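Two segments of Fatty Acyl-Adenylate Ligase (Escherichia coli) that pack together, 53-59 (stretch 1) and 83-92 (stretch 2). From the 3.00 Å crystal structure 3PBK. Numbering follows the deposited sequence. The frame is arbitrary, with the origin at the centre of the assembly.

Stretch 1 53-59: TLKARAE
Stretch 2 (83-92) SSEFVEAFFA

How do the two backbones lie against each other? Residues 53-59 are helical throughout, and the second helix begins at Ser 84 and continues beyond Ala 92. Their axes approach to 7.9 Å and cross at -59°, with the N-to-C directions 59° apart. Ser 83 caps the second helix: its chi1 is p, and its OG accepts from Phe 86 N at 3.1 Å.

Where do the helices come closest? They do so at two alanines, Ala 58 and Ala 92, whose CA atoms lie 4.0 Å apart. Methyl side chains leave the backbones room to touch, and Ala 92 CA makes a CA-H...O contact with Ala 58 O at 3.3 Å, nearly straight at 159°. Ala 58 CB also rests 3.7 Å from Phe 91 CB, whose CA-to-CB bond points toward the first helix.

What does Leu 54 fill? Its CA-to-CB bond points sideways, but a t, p rotamer brings its end nearer the second helix. The forked tip enters a hollow walled by Val 87, Glu 88 and Phe 91: Leu 54 CD1 lies 3.9 Å from Val 87 CG1 and 4.0 Å from Glu 88 CA, and both methyls meet the ring, Leu 54 CD1 and CD2 lying 4.2 and 4.1 Å from Phe 91 CD2. Val 87 is t; Phe 91 is m with chi2 -85°, its ring oblique to the leucine methyl.

How is charge accommodated beside this apolar patch? The CA-to-CB bond of Arg 57 points toward the second helix, and the chain extends as m, t, t, with chi4 172°. Glu 88, m, t with chi3 26°, reaches back, and Arg 57 NH1 donates to Glu 88 OE2 at 2.8 Å in a salt bridge, near the guanidinium plane. Ser 84, chi1 t, adds a weak bond from its OG to Glu 88 OE2 at 3.3 Å, so two donors share one carboxylate oxygen.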

# COMPACT_ATOMS: atom_id res chain seq x y z
N THR A 53 -11.86 -25.03 -4.80
CA THR A 53 -12.08 -24.76 -6.22
C THR A 53 -10.93 -23.98 -6.84
O THR A 53 -10.51 -24.26 -7.97
CB THR A 53 -13.39 -23.97 -6.41
OG1 THR A 53 -14.52 -24.83 -6.16
CG2 THR A 53 -13.48 -23.40 -7.81
N LEU A 54 -10.42 -23.00 -6.12
CA LEU A 54 -9.30 -22.20 -6.60
C LEU A 54 -8.09 -23.08 -6.96
O LEU A 54 -7.48 -22.91 -8.02
CB LEU A 54 -8.90 -21.15 -5.57
CG LEU A 54 -7.48 -20.63 -5.72
CD1 LEU A 54 -7.33 -19.73 -6.94
CD2 LEU A 54 -7.08 -19.89 -4.46
N LYS A 55 -7.75 -24.02 -6.09
CA LYS A 55 -6.68 -24.98 -6.37
C LYS A 55 -6.83 -25.65 -7.75
O LYS A 55 -5.89 -25.69 -8.55
CB LYS A 55 -6.66 -26.05 -5.27
CG LYS A 55 -5.55 -27.08 -5.39
CD LYS A 55 -5.99 -28.41 -4.79
CE LYS A 55 -4.82 -29.17 -4.17
NZ LYS A 55 -3.72 -29.45 -5.14
N ALA A 56 -8.03 -26.16 -8.03
CA ALA A 56 -8.33 -26.81 -9.30
C ALA A 56 -8.10 -25.85 -10.45
O ALA A 56 -7.29 -26.11 -11.35
CB ALA A 56 -9.75 -27.32 -9.31
N ARG A 57 -8.82 -24.73 -10.44
CA ARG A 57 -8.67 -23.75 -11.49
C ARG A 57 -7.22 -23.30 -11.65
O ARG A 57 -6.78 -22.98 -12.75
CB ARG A 57 -9.59 -22.55 -11.25
CG ARG A 57 -11.05 -22.94 -11.23
CD ARG A 57 -11.94 -21.73 -11.09
NE ARG A 57 -13.34 -22.12 -10.96
CZ ARG A 57 -14.33 -21.28 -10.67
NH1 ARG A 57 -14.06 -19.99 -10.48
NH2 ARG A 57 -15.58 -21.72 -10.57
N ALA A 58 -6.47 -23.29 -10.55
CA ALA A 58 -5.06 -22.90 -10.61
C ALA A 58 -4.19 -23.97 -11.29
O ALA A 58 -3.32 -23.63 -12.10
CB ALA A 58 -4.53 -22.57 -9.22
N GLU A 59 -4.43 -25.25 -10.98
CA GLU A 59 -3.71 -26.36 -11.61
C GLU A 59 -3.97 -26.40 -13.12
O GLU A 59 -3.03 -26.44 -13.92
CB GLU A 59 -4.12 -27.69 -11.00
CG GLU A 59 -3.45 -28.03 -9.69
CD GLU A 59 -4.14 -29.19 -8.98
OE1 GLU A 59 -4.99 -29.87 -9.61
OE2 GLU A 59 -3.84 -29.42 -7.79
N SER A 83 -11.12 -9.71 -8.78
CA SER A 83 -11.99 -10.66 -9.45
C SER A 83 -11.53 -12.10 -9.33
O SER A 83 -10.33 -12.39 -9.41
CB SER A 83 -12.08 -10.32 -10.94
OG SER A 83 -10.84 -10.49 -11.59
N SER A 84 -12.49 -13.00 -9.16
CA SER A 84 -12.25 -14.44 -9.21
C SER A 84 -11.32 -14.81 -10.39
O SER A 84 -10.52 -15.73 -10.29
CB SER A 84 -13.59 -15.18 -9.33
OG SER A 84 -13.45 -16.59 -9.22
N GLU A 85 -11.44 -14.08 -11.49
CA GLU A 85 -10.62 -14.31 -12.68
C GLU A 85 -9.15 -14.05 -12.42
O GLU A 85 -8.29 -14.82 -12.84
CB GLU A 85 -11.04 -13.37 -13.80
CG GLU A 85 -12.34 -13.75 -14.43
CD GLU A 85 -12.44 -13.20 -15.83
OE1 GLU A 85 -12.15 -11.99 -16.00
OE2 GLU A 85 -12.81 -13.99 -16.74
N PHE A 86 -8.88 -12.94 -11.75
CA PHE A 86 -7.51 -12.54 -11.50
C PHE A 86 -6.83 -13.47 -10.50
O PHE A 86 -5.65 -13.81 -10.67
CB PHE A 86 -7.43 -11.13 -10.96
CG PHE A 86 -6.10 -10.83 -10.34
CD1 PHE A 86 -5.01 -10.53 -11.14
CD2 PHE A 86 -5.93 -10.91 -8.97
CE1 PHE A 86 -3.78 -10.26 -10.57
CE2 PHE A 86 -4.71 -10.66 -8.39
CZ PHE A 86 -3.63 -10.33 -9.18
N VAL A 87 -7.56 -13.86 -9.46
CA VAL A 87 -7.03 -14.76 -8.46
C VAL A 87 -6.57 -16.06 -9.11
O VAL A 87 -5.45 -16.50 -8.90
CB VAL A 87 -8.04 -15.07 -7.34
CG1 VAL A 87 -7.41 -15.93 -6.26
CG2 VAL A 87 -8.57 -13.78 -6.74
N GLU A 88 -7.44 -16.67 -9.92
CA GLU A 88 -7.11 -17.94 -10.56
C GLU A 88 -5.85 -17.78 -11.38
O GLU A 88 -4.91 -18.57 -11.26
CB GLU A 88 -8.25 -18.42 -11.45
CG GLU A 88 -9.57 -18.65 -10.74
CD GLU A 88 -10.72 -18.78 -11.73
OE1 GLU A 88 -10.44 -19.18 -12.88
OE2 GLU A 88 -11.89 -18.48 -11.36
N ALA A 89 -5.82 -16.75 -12.21
CA ALA A 89 -4.68 -16.49 -13.07
C ALA A 89 -3.37 -16.39 -12.29
O ALA A 89 -2.33 -16.90 -12.72
CB ALA A 89 -4.91 -15.20 -13.85
N PHE A 90 -3.44 -15.73 -11.14
CA PHE A 90 -2.27 -15.50 -10.29
C PHE A 90 -1.68 -16.81 -9.74
O PHE A 90 -0.47 -17.03 -9.82
CB PHE A 90 -2.63 -14.54 -9.16
CG PHE A 90 -1.48 -14.22 -8.26
CD1 PHE A 90 -1.26 -14.95 -7.12
CD2 PHE A 90 -0.60 -13.22 -8.58
CE1 PHE A 90 -0.19 -14.67 -6.30
CE2 PHE A 90 0.48 -12.94 -7.76
CZ PHE A 90 0.68 -13.67 -6.63
N PHE A 91 -2.53 -17.67 -9.20
CA PHE A 91 -2.07 -18.97 -8.70
C PHE A 91 -1.76 -19.94 -9.84
O PHE A 91 -0.87 -20.79 -9.74
CB PHE A 91 -3.08 -19.57 -7.73
CG PHE A 91 -2.94 -19.03 -6.33
CD1 PHE A 91 -2.03 -19.59 -5.45
CD2 PHE A 91 -3.71 -17.96 -5.91
CE1 PHE A 91 -1.89 -19.09 -4.17
CE2 PHE A 91 -3.58 -17.46 -4.64
CZ PHE A 91 -2.67 -18.03 -3.76
N ALA A 92 -2.50 -19.81 -10.93
CA ALA A 92 -2.17 -20.53 -12.14
C ALA A 92 -0.71 -20.26 -12.46
O ALA A 92 0.00 -21.13 -12.96
CB ALA A 92 -3.06 -20.08 -13.28